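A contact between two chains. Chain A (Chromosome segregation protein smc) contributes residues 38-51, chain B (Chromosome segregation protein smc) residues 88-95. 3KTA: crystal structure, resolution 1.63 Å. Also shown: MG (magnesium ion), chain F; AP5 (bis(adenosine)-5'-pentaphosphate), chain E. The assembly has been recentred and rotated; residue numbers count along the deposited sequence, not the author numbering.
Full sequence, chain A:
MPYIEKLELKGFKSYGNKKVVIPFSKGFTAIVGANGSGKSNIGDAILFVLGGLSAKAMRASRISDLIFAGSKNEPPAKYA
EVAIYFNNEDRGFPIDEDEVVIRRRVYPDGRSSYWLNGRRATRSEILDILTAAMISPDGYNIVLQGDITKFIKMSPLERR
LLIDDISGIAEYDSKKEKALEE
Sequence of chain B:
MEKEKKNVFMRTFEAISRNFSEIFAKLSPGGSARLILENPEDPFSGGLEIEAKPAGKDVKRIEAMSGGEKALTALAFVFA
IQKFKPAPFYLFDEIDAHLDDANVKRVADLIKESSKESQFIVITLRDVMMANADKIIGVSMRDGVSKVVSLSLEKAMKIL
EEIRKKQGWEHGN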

ATOM      1  N   GLY A  38      -4.002  16.489   1.289  1.00 14.87           N
ATOM      2  CA  GLY A  38      -4.869  15.535   0.599  1.00 13.81           C
ATOM      3  C   GLY A  38      -4.211  14.256   0.073  1.00 15.75           C
ATOM      4  O   GLY A  38      -4.768  13.582  -0.805  1.00 15.99           O
ATOM      5  N   LYS A  39      -3.036  13.911   0.592  1.00 11.93           N
ATOM      6  CA  LYS A  39      -2.288  12.759   0.069  1.00 12.55           C
ATOM      7  C   LYS A  39      -2.981  11.422   0.358  1.00 13.54           C
ATOM      8  O   LYS A  39      -3.220  10.609  -0.559  1.00 12.07           O
ATOM      9  CB  LYS A  39      -0.850  12.768   0.609  1.00 11.38           C
ATOM     10  CG  LYS A  39      -0.083  14.049   0.264  1.00 14.06           C
ATOM     11  CD  LYS A  39       1.345  13.991   0.825  1.00 13.79           C
ATOM     12  CE  LYS A  39       1.379  13.785   2.343  1.00 14.61           C
ATOM     13  NZ  LYS A  39       0.934  14.987   3.102  1.00 15.60           N
ATOM     14  N   SER A  40      -3.318  11.175   1.619  1.00 13.63           N
ATOM     15  CA  SER A  40      -3.930   9.898   1.973  1.00 13.63           C
ATOM     16  C   SER A  40      -5.273   9.704   1.277  1.00 13.79           C
ATOM     17  O   SER A  40      -5.682   8.576   1.042  1.00 12.86           O
ATOM     18  CB  SER A  40      -4.114   9.768   3.473  1.00 15.36           C
ATOM     19  OG  SER A  40      -2.848   9.727   4.099  1.00 12.35           O
ATOM     20  N   ASN A  41      -5.961  10.800   0.984  1.00 12.15           N
ATOM     21  CA  ASN A  41      -7.229  10.716   0.249  1.00 14.55           C
ATOM     22  C   ASN A  41      -7.085  10.020  -1.115  1.00 14.84           C
ATOM     23  O   ASN A  41      -8.034   9.412  -1.610  1.00 13.61           O
ATOM     24  CB  ASN A  41      -7.848  12.111   0.075  1.00 14.43           C
ATOM     25  CG  ASN A  41      -8.430  12.659   1.365  1.00 14.75           C
ATOM     26  OD1 ASN A  41      -8.610  11.936   2.348  1.00 14.37           O
ATOM     27  ND2 ASN A  41      -8.742  13.950   1.357  1.00 15.47           N
ATOM     28  N   ILE A  42      -5.914  10.133  -1.735  1.00 12.43           N
ATOM     29  CA  ILE A  42      -5.648   9.388  -2.974  1.00 15.03           C
ATOM     30  C   ILE A  42      -5.659   7.882  -2.718  1.00 13.26           C
ATOM     31  O   ILE A  42      -6.230   7.116  -3.489  1.00 12.62           O
ATOM     32  CB  ILE A  42      -4.314   9.811  -3.611  1.00 13.83           C
ATOM     33  CG1 ILE A  42      -4.344  11.300  -3.958  1.00 12.21           C
ATOM     34  CG2 ILE A  42      -3.994   8.935  -4.831  1.00 15.87           C
ATOM     35  CD1 ILE A  42      -3.010  11.816  -4.482  1.00 15.35           C
ATOM     36  N   GLY A  43      -5.030   7.451  -1.630  1.00 10.38           N
ATOM     37  CA  GLY A  43      -5.138   6.075  -1.200  1.00 13.52           C
ATOM     38  C   GLY A  43      -6.581   5.687  -0.954  1.00 13.84           C
ATOM     39  O   GLY A  43      -6.992   4.580  -1.293  1.00 13.39           O
ATOM     40  N   ASP A  44      -7.360   6.588  -0.356  1.00 12.67           N
ATOM     41  CA  ASP A  44      -8.753   6.255  -0.080  1.00 12.40           C
ATOM     42  C   ASP A  44      -9.553   6.089  -1.375  1.00 12.67           C
ATOM     43  O   ASP A  44     -10.493   5.284  -1.422  1.00 14.17           O
ATOM     44  CB  ASP A  44      -9.405   7.309   0.823  1.00 12.86           C
ATOM     45  CG  ASP A  44      -8.792   7.342   2.205  0.76 15.26           C
ATOM     46  OD1 ASP A  44      -8.301   6.284   2.655  1.00 16.60           O
ATOM     47  OD2 ASP A  44      -8.798   8.424   2.827  0.79 16.58           O
ATOM     48  N   ALA A  45      -9.166   6.829  -2.413  1.00 13.59           N
ATOM     49  CA  ALA A  45      -9.807   6.688  -3.729  1.00 13.53           C
ATOM     50  C   ALA A  45      -9.591   5.280  -4.266  1.00 14.27           C
ATOM     51  O   ALA A  45     -10.491   4.685  -4.866  1.00 14.49           O
ATOM     52  CB  ALA A  45      -9.282   7.741  -4.705  1.00 12.75           C
ATOM     53  N   ILE A  46      -8.406   4.733  -4.034  1.00 11.32           N
ATOM     54  CA  ILE A  46      -8.105   3.365  -4.441  1.00 12.04           C
ATOM     55  C   ILE A  46      -8.927   2.348  -3.640  1.00 14.95           C
ATOM     56  O   ILE A  46      -9.531   1.448  -4.219  1.00 14.73           O
ATOM     57  CB  ILE A  46      -6.603   3.072  -4.335  1.00 11.84           C
ATOM     58  CG1 ILE A  46      -5.838   3.997  -5.287  1.00 14.55           C
ATOM     59  CG2 ILE A  46      -6.324   1.573  -4.605  1.00 13.74           C
ATOM     60  CD1 ILE A  46      -4.326   3.960  -5.090  1.00 13.51           C
ATOM     61  N   LEU A  47      -8.959   2.493  -2.316  1.00 11.77           N
ATOM     62  CA  LEU A  47      -9.788   1.619  -1.489  1.00 14.59           C
ATOM     63  C   LEU A  47     -11.247   1.640  -1.964  1.00 16.77           C
ATOM     64  O   LEU A  47     -11.924   0.593  -2.045  1.00 16.61           O
ATOM     65  CB  LEU A  47      -9.749   2.080  -0.028  1.00 16.10           C
ATOM     66  CG  LEU A  47      -8.407   1.915   0.683  1.00 22.37           C
ATOM     67  CD1 LEU A  47      -8.516   2.406   2.124  1.00 23.11           C
ATOM     68  CD2 LEU A  47      -7.977   0.476   0.647  1.00 27.43           C
ATOM     69  N   PHE A  48     -11.728   2.843  -2.263  1.00 12.83           N
ATOM     70  CA  PHE A  48     -13.129   3.052  -2.637  1.00 12.81           C
ATOM     71  C   PHE A  48     -13.474   2.365  -3.949  1.00 15.39           C
ATOM     72  O   PHE A  48     -14.446   1.599  -4.029  1.00 15.48           O
ATOM     73  CB  PHE A  48     -13.386   4.554  -2.749  1.00 13.02           C
ATOM     74  CG  PHE A  48     -14.754   4.910  -3.248  1.00 15.33           C
ATOM     75  CD1 PHE A  48     -15.855   4.808  -2.419  1.00 15.42           C
ATOM     76  CD2 PHE A  48     -14.923   5.393  -4.536  1.00 14.71           C
ATOM     77  CE1 PHE A  48     -17.126   5.167  -2.883  1.00 17.82           C
ATOM     78  CE2 PHE A  48     -16.181   5.760  -4.997  1.00 18.59           C
ATOM     79  CZ  PHE A  48     -17.272   5.645  -4.164  1.00 16.83           C
ATOM     80  N   VAL A  49     -12.676   2.631  -4.977  1.00 13.40           N
ATOM     81  CA  VAL A  49     -12.996   2.113  -6.310  1.00 13.97           C
ATOM     82  C   VAL A  49     -12.836   0.594  -6.389  1.00 14.48           C
ATOM     83  O   VAL A  49     -13.483  -0.059  -7.215  1.00 15.26           O
ATOM     84  CB  VAL A  49     -12.178   2.833  -7.407  1.00 12.01           C
ATOM     85  CG1 VAL A  49     -10.703   2.427  -7.342  1.00 12.89           C
ATOM     86  CG2 VAL A  49     -12.787   2.553  -8.789  1.00 14.22           C
ATOM     87  N   LEU A  50     -12.015   0.023  -5.508  1.00 15.49           N
ATOM     88  CA  LEU A  50     -11.808  -1.425  -5.474  1.00 16.65           C
ATOM     89  C   LEU A  50     -12.825  -2.125  -4.575  1.00 17.97           C
ATOM     90  O   LEU A  50     -12.694  -3.315  -4.268  1.00 18.23           O
ATOM     91  CB  LEU A  50     -10.379  -1.766  -5.031  1.00 18.18           C
ATOM     92  CG  LEU A  50      -9.281  -1.222  -5.943  1.00 16.65           C
ATOM     93  CD1 LEU A  50      -7.898  -1.652  -5.433  1.00 21.34           C
ATOM     94  CD2 LEU A  50      -9.489  -1.642  -7.392  1.00 18.30           C
ATOM     95  N   GLY A  51     -13.827  -1.372  -4.138  1.00 17.94           N
ATOM     96  CA  GLY A  51     -14.997  -1.981  -3.520  1.00 21.93           C
ATOM     97  C   GLY A  51     -15.090  -1.872  -2.017  1.00 23.86           C
ATOM     98  O   GLY A  51     -15.914  -2.548  -1.395  1.00 27.37           O
TER
ATOM     99  N   PRO B  88       0.434  -7.011  -7.888  1.00 15.07           N
ATOM    100  CA  PRO B  88       0.343  -6.013  -8.963  1.00 12.75           C
ATOM    101  C   PRO B  88       0.836  -4.641  -8.503  1.00 14.49           C
ATOM    102  O   PRO B  88       1.648  -4.024  -9.209  1.00 14.60           O
ATOM    103  CB  PRO B  88      -1.151  -6.004  -9.312  1.00 14.36           C
ATOM    104  CG  PRO B  88      -1.578  -7.438  -9.029  1.00 18.09           C
ATOM    105  CD  PRO B  88      -0.812  -7.794  -7.742  1.00 16.93           C
ATOM    106  N   PHE B  89       0.397  -4.194  -7.331  1.00 11.34           N
ATOM    107  CA  PHE B  89       0.861  -2.898  -6.808  1.00 12.41           C
ATOM    108  C   PHE B  89       0.893  -2.892  -5.291  1.00 12.86           C
ATOM    109  O   PHE B  89       0.216  -3.698  -4.650  1.00 13.89           O
ATOM    110  CB  PHE B  89      -0.004  -1.738  -7.318  1.00 12.12           C
ATOM    111  CG  PHE B  89      -1.383  -1.710  -6.738  1.00 12.63           C
ATOM    112  CD1 PHE B  89      -2.402  -2.435  -7.329  1.00 13.69           C
ATOM    113  CD2 PHE B  89      -1.657  -0.966  -5.593  1.00 13.39           C
ATOM    114  CE1 PHE B  89      -3.676  -2.397  -6.796  1.00 16.18           C
ATOM    115  CE2 PHE B  89      -2.931  -0.921  -5.055  1.00 17.44           C
ATOM    116  CZ  PHE B  89      -3.937  -1.661  -5.654  1.00 18.13           C
ATOM    117  N   TYR B  90       1.698  -1.984  -4.737  1.00 12.56           N
ATOM    118  CA  TYR B  90       1.771  -1.755  -3.297  1.00 11.27           C
ATOM    119  C   TYR B  90       1.467  -0.294  -3.079  1.00 11.47           C
ATOM    120  O   TYR B  90       1.895   0.549  -3.869  1.00 11.77           O
ATOM    121  CB  TYR B  90       3.183  -2.092  -2.754  1.00 11.03           C
ATOM    122  CG  TYR B  90       3.439  -3.567  -2.866  1.00 10.93           C
ATOM    123  CD1 TYR B  90       3.810  -4.129  -4.080  1.00 12.91           C
ATOM    124  CD2 TYR B  90       3.248  -4.416  -1.775  1.00 10.74           C
ATOM    125  CE1 TYR B  90       3.979  -5.495  -4.215  1.00 13.39           C
ATOM    126  CE2 TYR B  90       3.431  -5.788  -1.899  1.00 11.20           C
ATOM    127  CZ  TYR B  90       3.797  -6.316  -3.113  1.00 12.85           C
ATOM    128  OH  TYR B  90       3.961  -7.666  -3.261  1.00 12.66           O
ATOM    129  N   LEU B  91       0.712  -0.003  -2.026  1.00 10.71           N
ATOM    130  CA  LEU B  91       0.419   1.373  -1.642  1.00 10.16           C
ATOM    131  C   LEU B  91       0.926   1.547  -0.232  1.00 12.66           C
ATOM    132  O   LEU B  91       0.506   0.834   0.674  1.00 14.69           O
ATOM    133  CB  LEU B  91      -1.079   1.638  -1.706  1.00 13.51           C
ATOM    134  CG  LEU B  91      -1.538   2.980  -1.143  1.00 15.41           C
ATOM    135  CD1 LEU B  91      -1.020   4.145  -1.968  1.00 17.11           C
ATOM    136  CD2 LEU B  91      -3.055   2.977  -1.150  1.00 20.91           C
ATOM    137  N   PHE B  92       1.891   2.445  -0.065  1.00 11.90           N
ATOM    138  CA  PHE B  92       2.528   2.654   1.228  1.00 11.68           C
ATOM    139  C   PHE B  92       2.319   4.113   1.619  1.00 13.21           C
ATOM    140  O   PHE B  92       2.783   5.010   0.923  1.00 14.68           O
ATOM    141  CB  PHE B  92       4.043   2.446   1.130  1.00 13.48           C
ATOM    142  CG  PHE B  92       4.491   1.024   0.895  1.00 11.26           C
ATOM    143  CD1 PHE B  92       3.696  -0.067   1.225  1.00 13.33           C
ATOM    144  CD2 PHE B  92       5.765   0.795   0.387  1.00 15.15           C
ATOM    145  CE1 PHE B  92       4.160  -1.373   1.023  1.00 14.01           C
ATOM    146  CE2 PHE B  92       6.243  -0.495   0.175  1.00 14.14           C
ATOM    147  CZ  PHE B  92       5.445  -1.588   0.497  1.00 15.80           C
ATOM    148  N   ASP B  93       1.669   4.360   2.752  1.00 13.41           N
ATOM    149  CA  ASP B  93       1.421   5.734   3.216  1.00 13.65           C
ATOM    150  C   ASP B  93       2.272   6.097   4.450  1.00 11.73           C
ATOM    151  O   ASP B  93       1.974   5.670   5.563  1.00 12.64           O
ATOM    152  CB  ASP B  93      -0.061   5.872   3.556  1.00 11.51           C
ATOM    153  CG  ASP B  93      -0.500   7.317   3.732  1.00 13.74           C
ATOM    154  OD1 ASP B  93       0.366   8.214   3.874  0.92 12.35           O
ATOM    155  OD2 ASP B  93      -1.727   7.546   3.705  1.00 15.33           O
ATOM    156  N   GLU B  94       3.334   6.872   4.229  1.00 12.95           N
ATOM    157  CA  GLU B  94       4.241   7.310   5.290  1.00 13.87           C
ATOM    158  C   GLU B  94       4.759   6.151   6.159  1.00 13.69           C
ATOM    159  O   GLU B  94       4.749   6.205   7.389  1.00 15.87           O
ATOM    160  CB  GLU B  94       3.638   8.470   6.095  1.00 14.38           C
ATOM    161  CG  GLU B  94       3.356   9.674   5.229  1.00 15.13           C
ATOM    162  CD  GLU B  94       2.994  10.912   6.013  1.00 15.27           C
ATOM    163  OE1 GLU B  94       2.025  11.591   5.619  1.00 16.07           O
ATOM    164  OE2 GLU B  94       3.694  11.233   7.016  1.00 19.36           O
ATOM    165  N   ILE B  95       5.263   5.123   5.482  1.00 11.25           N
ATOM    166  CA  ILE B  95       5.765   3.919   6.140  1.00 12.28           C
ATOM    167  C   ILE B  95       7.140   4.172   6.729  1.00 15.84           C
ATOM    168  O   ILE B  95       7.657   3.333   7.458  1.00 16.08           O
ATOM    169  CB  ILE B  95       5.846   2.701   5.188  1.00 15.15           C
ATOM    170  CG1 ILE B  95       6.670   3.044   3.931  1.00 15.84           C
ATOM    171  CG2 ILE B  95       4.443   2.203   4.833  1.00 16.60           C
ATOM    172  CD1 ILE B  95       7.474   1.890   3.380  1.00 20.24           C
TER
HETATM  173 MG    MG F 184      -2.022  11.230   5.329  1.00 14.32          MG
HETATM  174  PA  AP5 E 183      -4.617  15.060  11.069  1.00 27.38           P
HETATM  175  O1A AP5 E 183      -4.378  16.505  11.455  1.00 28.62           O
HETATM  176  O2A AP5 E 183      -6.068  14.670  11.181  1.00 30.15           O
HETATM  177  O3A AP5 E 183      -4.173  14.751   9.540  1.00 23.04           O
HETATM  178  PB  AP5 E 183      -2.879  15.376   8.861  1.00 27.96           P
HETATM  179  O1B AP5 E 183      -1.747  15.456   9.866  1.00 28.80           O
HETATM  180  O2B AP5 E 183      -3.174  16.662   8.138  1.00 22.92           O
HETATM  181  O3B AP5 E 183      -2.735  14.125   7.854  1.00 20.64           O
HETATM  182  PG  AP5 E 183      -1.686  14.137   6.690  1.00 20.43           P
HETATM  183  O1G AP5 E 183      -0.554  15.083   7.039  1.00 24.94           O
HETATM  184  O2G AP5 E 183      -1.241  12.718   6.532  1.00 15.13           O
HETATM  185  O3G AP5 E 183      -2.516  14.778   5.507  1.00 18.20           O
HETATM  186  PD  AP5 E 183      -2.808  14.211   4.054  1.00 15.36           P
HETATM  187  O1D AP5 E 183      -1.994  14.964   3.047  1.00 14.71           O
HETATM  188  O2D AP5 E 183      -2.704  12.708   3.971  1.00 14.10           O
HETATM  189  O3D AP5 E 183      -4.337  14.713   3.920  1.00 16.46           O
HETATM  190  PE  AP5 E 183      -5.644  13.769   3.775  1.00 15.42           P
HETATM  191  O1E AP5 E 183      -5.521  13.030   2.463  1.00 16.51           O
HETATM  192  O2E AP5 E 183      -5.849  12.955   5.000  1.00 14.05           O
HETATM  193  O5F AP5 E 183      -3.654  14.073  11.901  1.00 23.61           O
HETATM  194  C5F AP5 E 183      -3.933  13.603  13.207  1.00 25.22           C
HETATM  195  C4F AP5 E 183      -2.817  12.697  13.731  1.00 23.63           C
HETATM  196  O4F AP5 E 183      -2.910  11.433  13.097  1.00 23.31           O
HETATM  197  C3F AP5 E 183      -1.420  13.213  13.420  1.00 23.20           C
HETATM  198  O3F AP5 E 183      -0.500  12.646  14.330  1.00 23.68           O
HETATM  199  C2F AP5 E 183      -1.147  12.613  12.058  1.00 23.90           C
HETATM  200  O2F AP5 E 183       0.234  12.429  11.833  1.00 21.67           O
HETATM  201  C1F AP5 E 183      -1.887  11.285  12.123  1.00 22.35           C
HETATM  202  N9A AP5 E 183      -2.572  10.962  10.862  1.00 20.15           N
HETATM  203  C8A AP5 E 183      -2.863  11.812   9.831  1.00 21.41           C
HETATM  204  N7A AP5 E 183      -3.529  11.119   8.881  1.00 18.78           N
HETATM  205  C5A AP5 E 183      -3.661   9.838   9.291  1.00 19.26           C
HETATM  206  C6A AP5 E 183      -4.239   8.721   8.703  1.00 20.49           C
HETATM  207  N6A AP5 E 183      -4.685   8.773   7.445  1.00 18.50           N
HETATM  208  N1A AP5 E 183      -4.214   7.527   9.380  1.00 20.55           N
HETATM  209  C2A AP5 E 183      -3.627   7.436  10.629  1.00 23.87           C
HETATM  210  N3A AP5 E 183      -3.050   8.544  11.211  1.00 22.70           N
HETATM  211  C4A AP5 E 183      -3.063   9.726  10.543  1.00 19.79           C
HETATM  212  O5J AP5 E 183      -6.735  14.934   3.577  1.00 15.27           O
HETATM  213  C5J AP5 E 183      -7.314  15.583   4.694  1.00 18.73           C
HETATM  214  C4J AP5 E 183      -8.202  16.686   4.149  1.00 15.74           C
HETATM  215  O4J AP5 E 183      -9.243  16.094   3.373  1.00 16.78           O
HETATM  216  C3J AP5 E 183      -8.877  17.465   5.283  1.00 19.46           C
HETATM  217  O3J AP5 E 183      -8.762  18.842   5.019  1.00 21.10           O
HETATM  218  C2J AP5 E 183     -10.316  17.027   5.162  1.00 21.26           C
HETATM  219  O2J AP5 E 183     -11.229  17.989   5.666  1.00 21.74           O
HETATM  220  C1J AP5 E 183     -10.441  16.776   3.667  1.00 16.94           C
HETATM  221  N9B AP5 E 183     -11.647  15.984   3.393  1.00 18.65           N
HETATM  222  C8B AP5 E 183     -11.947  14.698   3.751  1.00 19.01           C
HETATM  223  N7B AP5 E 183     -13.186  14.403   3.295  1.00 20.38           N
HETATM  224  C5B AP5 E 183     -13.669  15.498   2.657  1.00 19.71           C
HETATM  225  C6B AP5 E 183     -14.870  15.770   2.014  1.00 20.02           C
HETATM  226  N6B AP5 E 183     -15.863  14.888   2.049  1.00 23.57           N
HETATM  227  N1B AP5 E 183     -15.052  17.008   1.459  1.00 18.32           N
HETATM  228  C2B AP5 E 183     -14.087  17.990   1.526  1.00 18.94           C
HETATM  229  N3B AP5 E 183     -12.897  17.713   2.167  1.00 19.93           N
HETATM  230  C4B AP5 E 183     -12.711  16.493   2.717  1.00 20.44           C
HETATM  231  O   HOH W   1       1.582  14.232   5.678  1.00 17.59           O
HETATM  232  O   HOH W   2      -0.214  10.897   4.340  1.00 13.00           O
HETATM  233  O   HOH W   3      -3.998  11.444   6.239  1.00 15.98           O

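A helix of one SMC chain lies roughly antiparallel to a strand of the other, joined by apolar packing at one end and by a polar cluster around magnesium and AP5 at the other. The axes of helix 39-49 in chain A and strand 89-93 in chain B approach to 9.5 Å, with 148° between their N-to-C directions, so the start of the helix meets the end of the strand: S40(A) pairs with D93(B) and, one turn on, G43(A) with L91(B). Alternation along the strand sends F89(B), L91(B) and D93(B) toward the helix, while Y90(B) and F92(B) stay out of reach.

At the apolar end, I46(A) and L50(A), spaced about one helical turn apart, both point toward the strand. L50(A) CD1 meets F89(B) CZ at 4.0 Å, at the ring edge and near its plane; I46(A) CG2 lies 4.2 Å from the same F89(B) CZ. I46(A) also reaches L91(B), CD1 to CD2 at 4.3 Å. These are van der Waals contacts among buried side chains. G43(A) lets the strand come close: its CA sits 3.7 Å from L91(B) CD2, and a CB here would point toward the strand, only 3.4 Å from that same methyl and crowded by S40(A) O as well.

The one direct hydrogen bond across the contact runs from S40(A) OG to D93(B) OD2, very short at 2.5 Å. S40(A) OG also binds MG at 2.1 Å, so a single hydroxyl oxygen links the metal to the strand's carboxylate. Water 2, 2.1 Å from MG through its oxygen, adds a second link by donating to D93(B) OD1 at 2.8 Å and to E94(B) OE1 at 2.7 Å. AP5 O2G and O2D, each 2.1 Å from MG, and water 3 supply further ligands.

K39(A) and E94(B) carry opposite charges, but K39(A) NZ and E94(B) OE1 are 4.4 Å apart, too far for a salt bridge. Water 1 fills the gap, accepting from K39(A) NZ at 2.8 Å and lying 2.7 Å from E94(B) OE1. The K39(A) NZ ammonium group also donates to AP5 O1D at 2.9 Å, countering phosphate charge. Backbone amides at the head of the helix hold the same polyphosphate: K39(A) N donates to AP5 O1D at 2.9 Å, S40(A) N to AP5 O2D at 2.9 Å and N41(A) N to AP5 O1E at 2.7 Å. The phosphate-binding end of the helix is thus also where chain B's acidic pair, D93(B) and E94(B), converges.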